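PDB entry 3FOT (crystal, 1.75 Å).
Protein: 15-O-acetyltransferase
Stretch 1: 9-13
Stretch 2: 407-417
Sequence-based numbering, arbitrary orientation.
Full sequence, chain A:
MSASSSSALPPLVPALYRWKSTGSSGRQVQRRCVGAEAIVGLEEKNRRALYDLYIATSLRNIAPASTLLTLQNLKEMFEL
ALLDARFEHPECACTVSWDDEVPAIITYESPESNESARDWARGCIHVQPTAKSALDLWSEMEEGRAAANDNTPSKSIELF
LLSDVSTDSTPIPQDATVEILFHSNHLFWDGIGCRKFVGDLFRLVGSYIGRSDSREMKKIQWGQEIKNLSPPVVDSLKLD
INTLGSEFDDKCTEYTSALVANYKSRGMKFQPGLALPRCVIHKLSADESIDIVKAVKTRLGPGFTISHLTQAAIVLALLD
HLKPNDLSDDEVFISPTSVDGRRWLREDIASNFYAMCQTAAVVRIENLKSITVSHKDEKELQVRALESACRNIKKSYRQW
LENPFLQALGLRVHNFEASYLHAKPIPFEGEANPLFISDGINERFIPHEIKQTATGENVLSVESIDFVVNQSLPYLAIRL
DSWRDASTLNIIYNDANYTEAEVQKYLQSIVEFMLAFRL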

# COMPACT_ATOMS: atom_id res chain seq x y z
N LEU A 9 -15.27 15.05 19.26
CA LEU A 9 -14.13 14.31 18.64
C LEU A 9 -12.85 14.62 19.42
O LEU A 9 -12.48 15.79 19.53
CB LEU A 9 -13.96 14.75 17.18
CG LEU A 9 -13.82 13.79 15.98
CD1 LEU A 9 -12.96 14.45 14.93
CD2 LEU A 9 -13.27 12.45 16.36
N PRO A 10 -12.17 13.60 19.96
CA PRO A 10 -10.94 13.86 20.73
C PRO A 10 -9.86 14.56 19.90
O PRO A 10 -9.74 14.27 18.70
CB PRO A 10 -10.47 12.46 21.15
CG PRO A 10 -11.65 11.58 21.01
CD PRO A 10 -12.48 12.16 19.90
N PRO A 11 -9.10 15.49 20.50
CA PRO A 11 -8.02 16.18 19.77
C PRO A 11 -6.69 15.40 19.72
O PRO A 11 -6.53 14.39 20.41
CB PRO A 11 -7.82 17.46 20.59
CG PRO A 11 -8.18 17.06 22.00
CD PRO A 11 -9.24 15.99 21.89
N LEU A 12 -5.75 15.87 18.89
CA LEU A 12 -4.33 15.54 19.04
C LEU A 12 -3.72 16.66 19.87
O LEU A 12 -4.01 17.82 19.56
CB LEU A 12 -3.61 15.55 17.69
CG LEU A 12 -4.17 14.98 16.40
CD1 LEU A 12 -3.50 15.64 15.22
CD2 LEU A 12 -3.99 13.47 16.37
N VAL A 13 -2.86 16.41 20.87
CA VAL A 13 -2.33 15.11 21.34
C VAL A 13 -0.85 14.80 21.01
O VAL A 13 -0.37 13.73 21.35
CB VAL A 13 -3.22 13.96 20.92
N GLN A 407 -3.20 16.95 6.92
CA GLN A 407 -2.52 15.82 7.57
C GLN A 407 -2.93 15.70 9.03
O GLN A 407 -3.20 14.60 9.51
CB GLN A 407 -1.00 15.83 7.40
CG GLN A 407 -0.30 14.60 8.02
CD GLN A 407 -0.79 13.25 7.46
OE1 GLN A 407 -1.13 13.14 6.28
NE2 GLN A 407 -0.81 12.23 8.31
N ALA A 408 -3.02 16.84 9.73
CA ALA A 408 -3.51 16.82 11.11
C ALA A 408 -4.92 16.23 11.21
O ALA A 408 -5.24 15.51 12.16
CB ALA A 408 -3.47 18.25 11.73
N LEU A 409 -5.76 16.55 10.22
CA LEU A 409 -7.15 16.07 10.19
C LEU A 409 -7.16 14.56 10.01
O LEU A 409 -7.94 13.88 10.65
CB LEU A 409 -7.94 16.76 9.08
CG LEU A 409 -9.38 16.32 8.78
CD1 LEU A 409 -10.28 17.48 8.29
CD2 LEU A 409 -9.37 15.20 7.72
N GLY A 410 -6.31 14.06 9.11
CA GLY A 410 -6.19 12.60 8.88
C GLY A 410 -5.89 11.86 10.16
O GLY A 410 -6.54 10.88 10.49
N LEU A 411 -4.91 12.35 10.91
CA LEU A 411 -4.49 11.68 12.14
C LEU A 411 -5.66 11.63 13.11
O LEU A 411 -5.94 10.60 13.72
CB LEU A 411 -3.29 12.40 12.76
CG LEU A 411 -2.02 12.45 11.90
CD1 LEU A 411 -0.96 13.27 12.62
CD2 LEU A 411 -1.51 11.04 11.55
N ARG A 412 -6.37 12.74 13.24
CA ARG A 412 -7.47 12.84 14.18
C ARG A 412 -8.67 11.98 13.79
O ARG A 412 -9.24 11.26 14.62
CB ARG A 412 -7.87 14.33 14.33
CG ARG A 412 -8.80 14.57 15.47
CD ARG A 412 -9.04 16.06 15.61
NE ARG A 412 -9.98 16.35 16.69
CZ ARG A 412 -10.74 17.45 16.74
NH1 ARG A 412 -10.68 18.35 15.77
NH2 ARG A 412 -11.57 17.63 17.75
N VAL A 413 -9.06 12.06 12.52
CA VAL A 413 -10.22 11.30 12.07
C VAL A 413 -9.93 9.82 11.96
O VAL A 413 -10.83 9.00 12.17
CB VAL A 413 -10.86 11.83 10.76
CG1 VAL A 413 -11.26 13.32 10.93
CG2 VAL A 413 -9.95 11.63 9.55
N HIS A 414 -8.69 9.47 11.62
CA HIS A 414 -8.35 8.03 11.58
C HIS A 414 -8.25 7.44 13.00
O HIS A 414 -8.56 6.27 13.21
CB HIS A 414 -7.08 7.77 10.77
CG HIS A 414 -7.24 7.94 9.29
ND1 HIS A 414 -6.19 8.29 8.46
CD2 HIS A 414 -8.32 7.78 8.48
CE1 HIS A 414 -6.62 8.34 7.21
NE2 HIS A 414 -7.90 8.03 7.20
N ASN A 415 -7.82 8.24 13.97
CA ASN A 415 -7.96 7.79 15.37
C ASN A 415 -9.43 7.42 15.67
O ASN A 415 -9.73 6.37 16.26
CB ASN A 415 -7.50 8.86 16.35
CG ASN A 415 -5.99 8.95 16.47
OD1 ASN A 415 -5.24 8.06 16.08
ND2 ASN A 415 -5.53 10.05 17.07
N PHE A 416 -10.33 8.29 15.25
CA PHE A 416 -11.76 8.04 15.43
C PHE A 416 -12.20 6.76 14.69
O PHE A 416 -12.93 5.93 15.23
CB PHE A 416 -12.58 9.25 15.00
CG PHE A 416 -14.06 8.96 14.95
CD1 PHE A 416 -14.83 9.03 16.12
CD2 PHE A 416 -14.67 8.56 13.76
CE1 PHE A 416 -16.21 8.72 16.07
CE2 PHE A 416 -16.03 8.25 13.71
CZ PHE A 416 -16.80 8.35 14.88
N GLU A 417 -11.74 6.62 13.46
CA GLU A 417 -12.11 5.48 12.64
C GLU A 417 -11.68 4.14 13.26
O GLU A 417 -12.44 3.15 13.26
CB GLU A 417 -11.50 5.68 11.25
CG GLU A 417 -11.96 4.68 10.23
CD GLU A 417 -11.65 5.15 8.82
OE1 GLU A 417 -11.31 6.34 8.62
OE2 GLU A 417 -11.77 4.31 7.91
O HOH W 1 -10.02 11.59 17.28
O HOH W 2 -7.34 12.01 18.35

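This is a mixed contact in which an irregular N-terminal segment lies along one side of a helix, held by a single arginine that binds two successive backbone carbonyls and flanked by two leucines that pack against the helix. The pairing is long-range, at least 396 residues apart in sequence, and buries 434 Å² summed over both sides.

The polar centre is Arg-412. Its CA-to-CB bond points toward the segment, and chi1, chi2 and chi3 are all t, so the chain is extended and carries the guanidinium out to the backbone of Leu-9 and Pro-10. There Arg-412 NH2 donates to Leu-9 O at 2.7 Å with an N-H...O angle of 154°, and Arg-412 NE donates to Pro-10 O at 2.9 Å with an angle of 164°. Both bonds are short and reasonably straight. Pro-10 O lies at the edge of the guanidinium, near its plane, as expected for an acceptor facing an N-H. Leu-9 CD1, by contrast, sits over one face of the group, so the same arginine is both hydrogen-bonded and covered by an apolar side chain. The remaining terminal nitrogen, NH1, is hydrogen-bonded elsewhere in the structure.

The two leucines contribute similar areas, 97 Å² for Leu-9 and 101 Å² for Leu-12, and pack at different levels of the helix. The CA-to-CB bond of Leu-9 points toward the helix, and its CD2 lies 3.5 Å from Phe-416 CB; its CD1 approaches Val-413 CG1 more loosely, at 4.5 Å. The CA-to-CB bond of Leu-12 points sideways, but the end of the side chain comes nearer: CD2 is 3.8 Å from Leu-411 CB and also 3.8 Å from Asn-415 ND2, while CD1 is 4.4 Å from Ala-408 CB. Ala-408 is followed three and four residues on by Leu-411 and Arg-412, and Asn-415 lies three residues beyond Arg-412, so all four recur on one side of the helix, and Leu-12 can touch residues across about two turns. The intervening prolines bury little area, and Pro-11 directs its CA-to-CB bond away, although its CA still comes within 3.7 Å of Arg-412 NE.

Water extends the polar part of the contact. Water 1 is hydrogen-bonded to Pro-10 O at 3.0 Å and to Arg-412 O at 2.8 Å, bridging the two backbones. Arg-412 O also accepts the helical hydrogen bond from Phe-416 N, at 3.2 Å, so the water joins the segment without displacing that bond. Water 2 accepts from Asn-415 ND2 at 3.0 Å and makes a weak bond to Pro-11 O at 3.3 Å, a more tenuous second bridge.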